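PDB 1Q6W: monoamine oxidase regulatory protein, putative from Archaeoglobus fulgidus, which is of unconfirmed function but has a MaoC-like hot dog fold and is probably a hydratase or dehydratase of acyl thioesters. Local coordinates for residues S73-M78 with I113-E118; T133-V138 with V146-Y151. One frame throughout, in Å; residues are numbered along the deposited sequence.

Contact 1. Residues S73-M78 with I113-E118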
ATOM      1  N   SER A  73      -1.463   4.571  -2.238  1.00 25.69           N
ATOM      2  CA  SER A  73      -2.897   4.361  -2.388  1.00 25.91           C
ATOM      3  C   SER A  73      -3.544   5.423  -3.279  1.00 27.68           C
ATOM      4  O   SER A  73      -4.317   5.097  -4.186  1.00 27.99           O
ATOM      5  CB  SER A  73      -3.581   4.368  -1.024  1.00 34.69           C
ATOM      6  OG  SER A  73      -3.211   3.229  -0.274  1.00 39.62           O
ATOM      7  N   ILE A  74      -3.246   6.694  -3.020  1.00 18.06           N
ATOM      8  CA  ILE A  74      -3.810   7.736  -3.845  1.00 16.16           C
ATOM      9  C   ILE A  74      -3.351   7.582  -5.288  1.00 18.77           C
ATOM     10  O   ILE A  74      -4.128   7.755  -6.214  1.00 18.53           O
ATOM     11  CB  ILE A  74      -3.452   9.135  -3.321  1.00 17.00           C
ATOM     12  CG1 ILE A  74      -4.171   9.387  -1.970  1.00 15.98           C
ATOM     13  CG2 ILE A  74      -3.871  10.187  -4.353  1.00 17.68           C
ATOM     14  CD1 ILE A  74      -3.973  10.788  -1.395  1.00 13.59           C
ATOM     15  N   ALA A  75      -2.085   7.215  -5.478  1.00 37.54           N
ATOM     16  CA  ALA A  75      -1.525   7.022  -6.820  1.00 36.60           C
ATOM     17  C   ALA A  75      -2.270   5.931  -7.580  1.00 36.62           C
ATOM     18  O   ALA A  75      -2.823   6.186  -8.648  1.00 36.31           O
ATOM     19  CB  ALA A  75      -0.058   6.674  -6.720  1.00 31.12           C
ATOM     20  N   LEU A  76      -2.273   4.712  -7.038  1.00 19.99           N
ATOM     21  CA  LEU A  76      -2.972   3.618  -7.691  1.00 23.63           C
ATOM     22  C   LEU A  76      -4.421   4.022  -7.963  1.00 26.38           C
ATOM     23  O   LEU A  76      -4.998   3.690  -8.995  1.00 25.15           O
ATOM     24  CB  LEU A  76      -2.934   2.391  -6.810  1.00 19.28           C
ATOM     25  CG  LEU A  76      -1.534   1.780  -6.659  1.00 26.61           C
ATOM     26  CD1 LEU A  76      -1.535   0.665  -5.607  1.00 23.98           C
ATOM     27  CD2 LEU A  76      -1.051   1.250  -8.032  1.00 23.11           C
ATOM     28  N   GLY A  77      -4.986   4.781  -7.031  1.00 26.15           N
ATOM     29  CA  GLY A  77      -6.352   5.217  -7.155  1.00 26.74           C
ATOM     30  C   GLY A  77      -6.604   6.129  -8.321  1.00 31.65           C
ATOM     31  O   GLY A  77      -7.537   5.899  -9.077  1.00 31.32           O
HETATM   32  N   MSE A  78      -5.795   7.165  -8.489  1.00 44.18           N
HETATM   33  CA  MSE A  78      -6.053   8.068  -9.589  1.00 47.40           C
HETATM   34  C   MSE A  78      -5.778   7.432 -10.947  1.00 45.80           C
HETATM   35  O   MSE A  78      -6.295   7.883 -11.970  1.00 44.75           O
HETATM   36  CB  MSE A  78      -5.300   9.394  -9.404  1.00111.57           C
HETATM   37  CG  MSE A  78      -3.804   9.293  -9.192  1.00121.19           C
HETATM   38 SE   MSE A  78      -3.003  11.032  -8.791  1.00136.53          SE
HETATM   39  CE  MSE A  78      -2.255  10.649  -7.063  1.00141.66           C
ATOM     40  N   ILE A 113       0.606  15.807  -6.036  1.00 33.44           N
ATOM     41  CA  ILE A 113       1.191  14.644  -6.678  1.00 33.46           C
ATOM     42  C   ILE A 113       0.420  14.159  -7.898  1.00 32.01           C
ATOM     43  O   ILE A 113      -0.794  14.302  -7.974  1.00 32.35           O
ATOM     44  CB  ILE A 113       1.318  13.492  -5.684  1.00 33.72           C
ATOM     45  CG1 ILE A 113      -0.065  13.083  -5.186  1.00 31.54           C
ATOM     46  CG2 ILE A 113       2.199  13.921  -4.518  1.00 36.78           C
ATOM     47  CD1 ILE A 113      -0.046  11.899  -4.272  1.00 24.67           C
ATOM     48  N   ALA A 114       1.146  13.601  -8.861  1.00 40.16           N
ATOM     49  CA  ALA A 114       0.561  13.084 -10.090  1.00 39.25           C
ATOM     50  C   ALA A 114       1.194  11.731 -10.381  1.00 38.11           C
ATOM     51  O   ALA A 114       2.417  11.578 -10.330  1.00 37.95           O
ATOM     52  CB  ALA A 114       0.825  14.019 -11.215  1.00 22.95           C
ATOM     53  N   ALA A 115       0.360  10.748 -10.690  1.00 31.35           N
ATOM     54  CA  ALA A 115       0.858   9.419 -10.945  1.00 33.56           C
ATOM     55  C   ALA A 115       0.620   8.978 -12.371  1.00 35.70           C
ATOM     56  O   ALA A 115      -0.327   9.414 -13.021  1.00 37.07           O
ATOM     57  CB  ALA A 115       0.202   8.438  -9.993  1.00 25.28           C
ATOM     58  N   SER A 116       1.487   8.097 -12.845  1.00 39.37           N
ATOM     59  CA  SER A 116       1.364   7.555 -14.180  1.00 39.84           C
ATOM     60  C   SER A 116       1.708   6.078 -14.100  1.00 39.54           C
ATOM     61  O   SER A 116       2.538   5.673 -13.279  1.00 38.33           O
ATOM     62  CB  SER A 116       2.327   8.265 -15.139  1.00 57.42           C
ATOM     63  OG  SER A 116       3.681   8.062 -14.768  1.00 58.77           O
ATOM     64  N   ALA A 117       1.054   5.278 -14.933  1.00 30.11           N
ATOM     65  CA  ALA A 117       1.333   3.858 -14.976  1.00 31.07           C
ATOM     66  C   ALA A 117       1.662   3.457 -16.426  1.00 32.88           C
ATOM     67  O   ALA A 117       1.024   3.930 -17.373  1.00 32.95           O
ATOM     68  CB  ALA A 117       0.148   3.094 -14.473  1.00 48.78           C
ATOM     69  N   GLU A 118       2.654   2.593 -16.597  1.00 43.14           N
ATOM     70  CA  GLU A 118       3.033   2.159 -17.933  1.00 44.04           C
ATOM     71  C   GLU A 118       3.143   0.642 -17.984  1.00 42.30           C
ATOM     72  O   GLU A 118       3.697   0.029 -17.077  1.00 42.14           O
ATOM     73  CB  GLU A 118       4.361   2.795 -18.329  1.00 65.50           C
ATOM     74  CG  GLU A 118       4.828   2.427 -19.705  1.00 74.12           C
ATOM     75  CD  GLU A 118       6.161   3.049 -20.036  1.00 80.58           C
ATOM     76  OE1 GLU A 118       6.655   2.829 -21.169  1.00 84.96           O
ATOM     77  OE2 GLU A 118       6.715   3.760 -19.161  1.00 85.89           O
TER

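Contact 2. Residues T133-V138 with V146-Y151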
ATOM      1  N   THR A 133       2.070  -6.464 -16.068  1.00 37.69           N
ATOM      2  CA  THR A 133       2.833  -5.735 -15.066  1.00 39.45           C
ATOM      3  C   THR A 133       2.965  -4.259 -15.440  1.00 38.34           C
ATOM      4  O   THR A 133       3.298  -3.923 -16.580  1.00 36.74           O
ATOM      5  CB  THR A 133       4.232  -6.336 -14.893  1.00 38.81           C
ATOM      6  OG1 THR A 133       4.100  -7.663 -14.374  1.00 38.31           O
ATOM      7  CG2 THR A 133       5.081  -5.475 -13.932  1.00 37.31           C
ATOM      8  N   TYR A 134       2.711  -3.385 -14.472  1.00 36.44           N
ATOM      9  CA  TYR A 134       2.775  -1.952 -14.712  1.00 37.08           C
ATOM     10  C   TYR A 134       3.865  -1.294 -13.907  1.00 38.53           C
ATOM     11  O   TYR A 134       4.187  -1.729 -12.804  1.00 38.81           O
ATOM     12  CB  TYR A 134       1.439  -1.285 -14.350  1.00 31.07           C
ATOM     13  CG  TYR A 134       0.240  -1.835 -15.081  1.00 32.48           C
ATOM     14  CD1 TYR A 134      -0.330  -3.059 -14.718  1.00 32.85           C
ATOM     15  CD2 TYR A 134      -0.340  -1.126 -16.143  1.00 32.41           C
ATOM     16  CE1 TYR A 134      -1.453  -3.560 -15.399  1.00 34.35           C
ATOM     17  CE2 TYR A 134      -1.445  -1.611 -16.822  1.00 31.54           C
ATOM     18  CZ  TYR A 134      -2.001  -2.824 -16.451  1.00 33.72           C
ATOM     19  OH  TYR A 134      -3.110  -3.292 -17.142  1.00 33.35           O
ATOM     20  N   LYS A 135       4.428  -0.232 -14.459  1.00 32.99           N
ATOM     21  CA  LYS A 135       5.444   0.525 -13.759  1.00 36.11           C
ATOM     22  C   LYS A 135       4.732   1.789 -13.295  1.00 37.42           C
ATOM     23  O   LYS A 135       4.183   2.530 -14.106  1.00 35.76           O
ATOM     24  CB  LYS A 135       6.600   0.894 -14.688  1.00 54.20           C
ATOM     25  CG  LYS A 135       7.757   1.554 -13.973  1.00 59.90           C
ATOM     26  CD  LYS A 135       8.872   1.917 -14.946  1.00 69.43           C
ATOM     27  CE  LYS A 135      10.148   2.346 -14.216  1.00 76.94           C
ATOM     28  NZ  LYS A 135       9.946   3.537 -13.337  1.00 84.70           N
ATOM     29  N   LEU A 136       4.714   2.022 -11.989  1.00 30.70           N
ATOM     30  CA  LEU A 136       4.062   3.194 -11.446  1.00 29.05           C
ATOM     31  C   LEU A 136       5.068   4.285 -11.120  1.00 28.08           C
ATOM     32  O   LEU A 136       6.131   4.023 -10.545  1.00 27.92           O
ATOM     33  CB  LEU A 136       3.290   2.820 -10.183  1.00 42.50           C
ATOM     34  CG  LEU A 136       2.561   3.959  -9.472  1.00 44.11           C
ATOM     35  CD1 LEU A 136       1.510   4.544 -10.394  1.00 44.01           C
ATOM     36  CD2 LEU A 136       1.905   3.439  -8.217  1.00 44.65           C
ATOM     37  N   GLU A 137       4.730   5.516 -11.487  1.00 46.15           N
ATOM     38  CA  GLU A 137       5.585   6.661 -11.213  1.00 45.75           C
ATOM     39  C   GLU A 137       4.754   7.798 -10.658  1.00 44.11           C
ATOM     40  O   GLU A 137       3.724   8.156 -11.219  1.00 46.67           O
ATOM     41  CB  GLU A 137       6.294   7.117 -12.480  1.00 46.23           C
ATOM     42  CG  GLU A 137       7.695   6.592 -12.602  1.00 50.72           C
ATOM     43  CD  GLU A 137       8.364   7.012 -13.887  1.00 55.51           C
ATOM     44  OE1 GLU A 137       8.242   8.199 -14.277  1.00 58.68           O
ATOM     45  OE2 GLU A 137       9.025   6.149 -14.508  1.00 61.77           O
ATOM     46  N   VAL A 138       5.202   8.354  -9.542  1.00 24.94           N
ATOM     47  CA  VAL A 138       4.505   9.457  -8.901  1.00 25.74           C
ATOM     48  C   VAL A 138       5.441  10.669  -8.828  1.00 26.02           C
ATOM     49  O   VAL A 138       6.546  10.562  -8.295  1.00 24.43           O
ATOM     50  CB  VAL A 138       4.058   9.060  -7.478  1.00 27.48           C
ATOM     51  CG1 VAL A 138       3.162  10.137  -6.893  1.00 31.44           C
ATOM     52  CG2 VAL A 138       3.337   7.752  -7.509  1.00 32.01           C
ATOM     53  N   VAL A 146       8.719  11.264  -6.587  1.00 46.43           N
ATOM     54  CA  VAL A 146       8.589  10.981  -5.161  1.00 44.36           C
ATOM     55  C   VAL A 146       8.413   9.502  -4.829  1.00 42.18           C
ATOM     56  O   VAL A 146       8.807   9.048  -3.760  1.00 42.49           O
ATOM     57  CB  VAL A 146       7.385  11.759  -4.531  1.00 41.08           C
ATOM     58  CG1 VAL A 146       7.554  13.246  -4.749  1.00 42.43           C
ATOM     59  CG2 VAL A 146       6.064  11.275  -5.139  1.00 42.98           C
ATOM     60  N   LEU A 147       7.810   8.746  -5.736  1.00 28.41           N
ATOM     61  CA  LEU A 147       7.588   7.333  -5.478  1.00 27.02           C
ATOM     62  C   LEU A 147       7.583   6.539  -6.768  1.00 26.31           C
ATOM     63  O   LEU A 147       7.164   7.029  -7.811  1.00 27.49           O
ATOM     64  CB  LEU A 147       6.258   7.140  -4.731  1.00 28.02           C
ATOM     65  CG  LEU A 147       5.775   5.726  -4.375  1.00 27.09           C
ATOM     66  CD1 LEU A 147       4.835   5.814  -3.194  1.00 26.64           C
ATOM     67  CD2 LEU A 147       5.086   5.057  -5.560  1.00 25.47           C
ATOM     68  N   THR A 148       8.047   5.302  -6.684  1.00 31.77           N
ATOM     69  CA  THR A 148       8.082   4.443  -7.848  1.00 35.00           C
ATOM     70  C   THR A 148       7.666   3.045  -7.409  1.00 32.72           C
ATOM     71  O   THR A 148       7.931   2.645  -6.277  1.00 32.34           O
ATOM     72  CB  THR A 148       9.507   4.412  -8.471  1.00 45.88           C
ATOM     73  OG1 THR A 148       9.443   3.833  -9.776  1.00 47.64           O
ATOM     74  CG2 THR A 148      10.459   3.589  -7.614  1.00 43.61           C
ATOM     75  N   ALA A 149       6.997   2.310  -8.291  1.00 25.16           N
ATOM     76  CA  ALA A 149       6.566   0.967  -7.947  1.00 27.84           C
ATOM     77  C   ALA A 149       6.253   0.087  -9.152  1.00 29.89           C
ATOM     78  O   ALA A 149       6.048   0.559 -10.280  1.00 29.20           O
ATOM     79  CB  ALA A 149       5.353   1.019  -7.026  1.00 25.30           C
ATOM     80  N   LEU A 150       6.224  -1.212  -8.884  1.00 27.18           N
ATOM     81  CA  LEU A 150       5.933  -2.214  -9.892  1.00 30.54           C
ATOM     82  C   LEU A 150       4.766  -3.050  -9.356  1.00 32.45           C
ATOM     83  O   LEU A 150       4.860  -3.635  -8.279  1.00 28.46           O
ATOM     84  CB  LEU A 150       7.167  -3.087 -10.093  1.00 47.54           C
ATOM     85  CG  LEU A 150       7.715  -3.295 -11.497  1.00 47.53           C
ATOM     86  CD1 LEU A 150       7.779  -1.988 -12.261  1.00 43.87           C
ATOM     87  CD2 LEU A 150       9.081  -3.912 -11.361  1.00 46.96           C
ATOM     88  N   TYR A 151       3.655  -3.081 -10.084  1.00 26.67           N
ATOM     89  CA  TYR A 151       2.509  -3.866  -9.642  1.00 30.76           C
ATOM     90  C   TYR A 151       1.940  -4.642 -10.815  1.00 28.66           C
ATOM     91  O   TYR A 151       2.182  -4.289 -11.977  1.00 30.35           O
ATOM     92  CB  TYR A 151       1.442  -2.953  -9.017  1.00 27.93           C
ATOM     93  CG  TYR A 151       0.730  -2.013  -9.974  1.00 30.79           C
ATOM     94  CD1 TYR A 151      -0.494  -2.372 -10.543  1.00 29.63           C
ATOM     95  CD2 TYR A 151       1.264  -0.756 -10.288  1.00 31.34           C
ATOM     96  CE1 TYR A 151      -1.171  -1.511 -11.393  1.00 33.49           C
ATOM     97  CE2 TYR A 151       0.587   0.117 -11.139  1.00 36.55           C
ATOM     98  CZ  TYR A 151      -0.632  -0.265 -11.690  1.00 36.68           C
ATOM     99  OH  TYR A 151      -1.313   0.586 -12.529  1.00 40.72           O
TER

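Contact 1. Residues S73-M78 with I113-E118
Met-78 N donates to Ile-74 O at 2.9 Å, closing the helical turn whose two ends both reach Ile-113 on the strand. No hydrogen bond crosses between 73-78 and 113-118, and what joins them is apolar. The selenomethionine Met-78 does most of the reaching, although it is poorly ordered and its outer atoms are to be read with caution. Its CG sits between the backbone N and the carbonyl carbon (chi1 55°), and a bend at chi3 carries CE over to Ile-113, where CE lies 3.8 Å from CD1. The two side chains cross at about a right angle. SE, meanwhile, rests against the strand backbone, 3.9 Å from Ala-115 N, a van der Waals approach. Ile-113 CD1 also meets Ile-74 CG2 at 4.2 Å, again with the side chains crossing at about a right angle, and so this one methyl touches both Ile-74 and Met-78. Further along, Ala-115 CB points at the helix and meets Ala-75 CB at 3.7 Å, methyl against methyl. At this alanine pair the CA atoms of Ala-75 and Ala-115 come to 5.3 Å, and the axes of the two segments approach to 7.6 Å at an angle of 59°. Ala-75 also packs on Val-138 of the neighbouring strand 129-139, while Ile-74 touches Leu-42 of the second subunit. The contact is thus the central helix 68-84 of the hot dog fold resting on the sheet that wraps round it. Because the surfaces meet mainly through methyls, methylenes and selenium, while the backbones of Ala-114 and Ala-115 bond to Lys-139 and Gly-26 in the flanking strands, cohesion here probably rests on shape and exclusion of water.

Contact 2. Residues T133-V138 with V146-Y151
The rings of Tyr-134 and Tyr-151 lie nearly parallel, with planes at 12°, but are offset so strongly that little of one ring lies over the other. In place of a full stack, Tyr-134 CB sits over one face of the Tyr-151 ring, 3.8 Å from its centroid in a CH-pi contact, while Leu-136 CB meets the edge of the same ring near its plane. Tyr-151 CG stands between its backbone N and carbonyl carbon (chi1 69°), which starts the ring back toward strand 133-138. Between the backbones of the two tyrosines, Tyr-134 N donates almost straight to Tyr-151 O at 2.7 Å, an oxygen that also lies at the edge of the Tyr-134 ring. An alanine at Tyr-151 would probably leave Tyr-134 CB and Leu-136 CB facing a gap and the Tyr-134 ring freer to turn. Beyond Leu-136 the same face continues with Val-138, whose CG2 meets Leu-147 CD2 at 3.8 Å and whose CG1 meets Val-146 CG2 at 3.6 Å. Val-146 and Leu-147 both stand opposite Val-138, a classic beta bulge: Val-138 O accepts Val-146 N at 2.9 Å and, weakly, Leu-147 N. On the other face Leu-150 CD1 lies 3.9 Å from Lys-135 CG. Lys-135 NZ is 3.0 Å from Glu-137 OE2, a salt bridge that uses the anti lone pair of that oxygen. The two segments belong to the antiparallel hairpin of strands 129-139 and 145-156, flanked by strands 112-126 and 92-103; Leu-136, Val-138 and Tyr-151 turn their side chains onto helix 68-84.

How the contacts relate
Along the chain contact 1 is complete before contact 2 begins, and their centres lie about 8 Å apart. They meet through strands 112-126 and 129-139, consecutive in sequence and adjacent in the antiparallel sheet, where Glu-118 O and Lys-135 N, and Ser-116 N and Glu-137 O, probably pair by hydrogen bonds. Ala-117 CB also packs against Tyr-151 OH. Contact 1 sets helix 68-84 against the sheet, whereas contact 2 joins two strands within it; the helix then reaches contact 2 as well, with Leu-76 on Leu-136 and Tyr-151. Together they link the central helix and its enclosing sheet, the two defining elements of the hot dog fold.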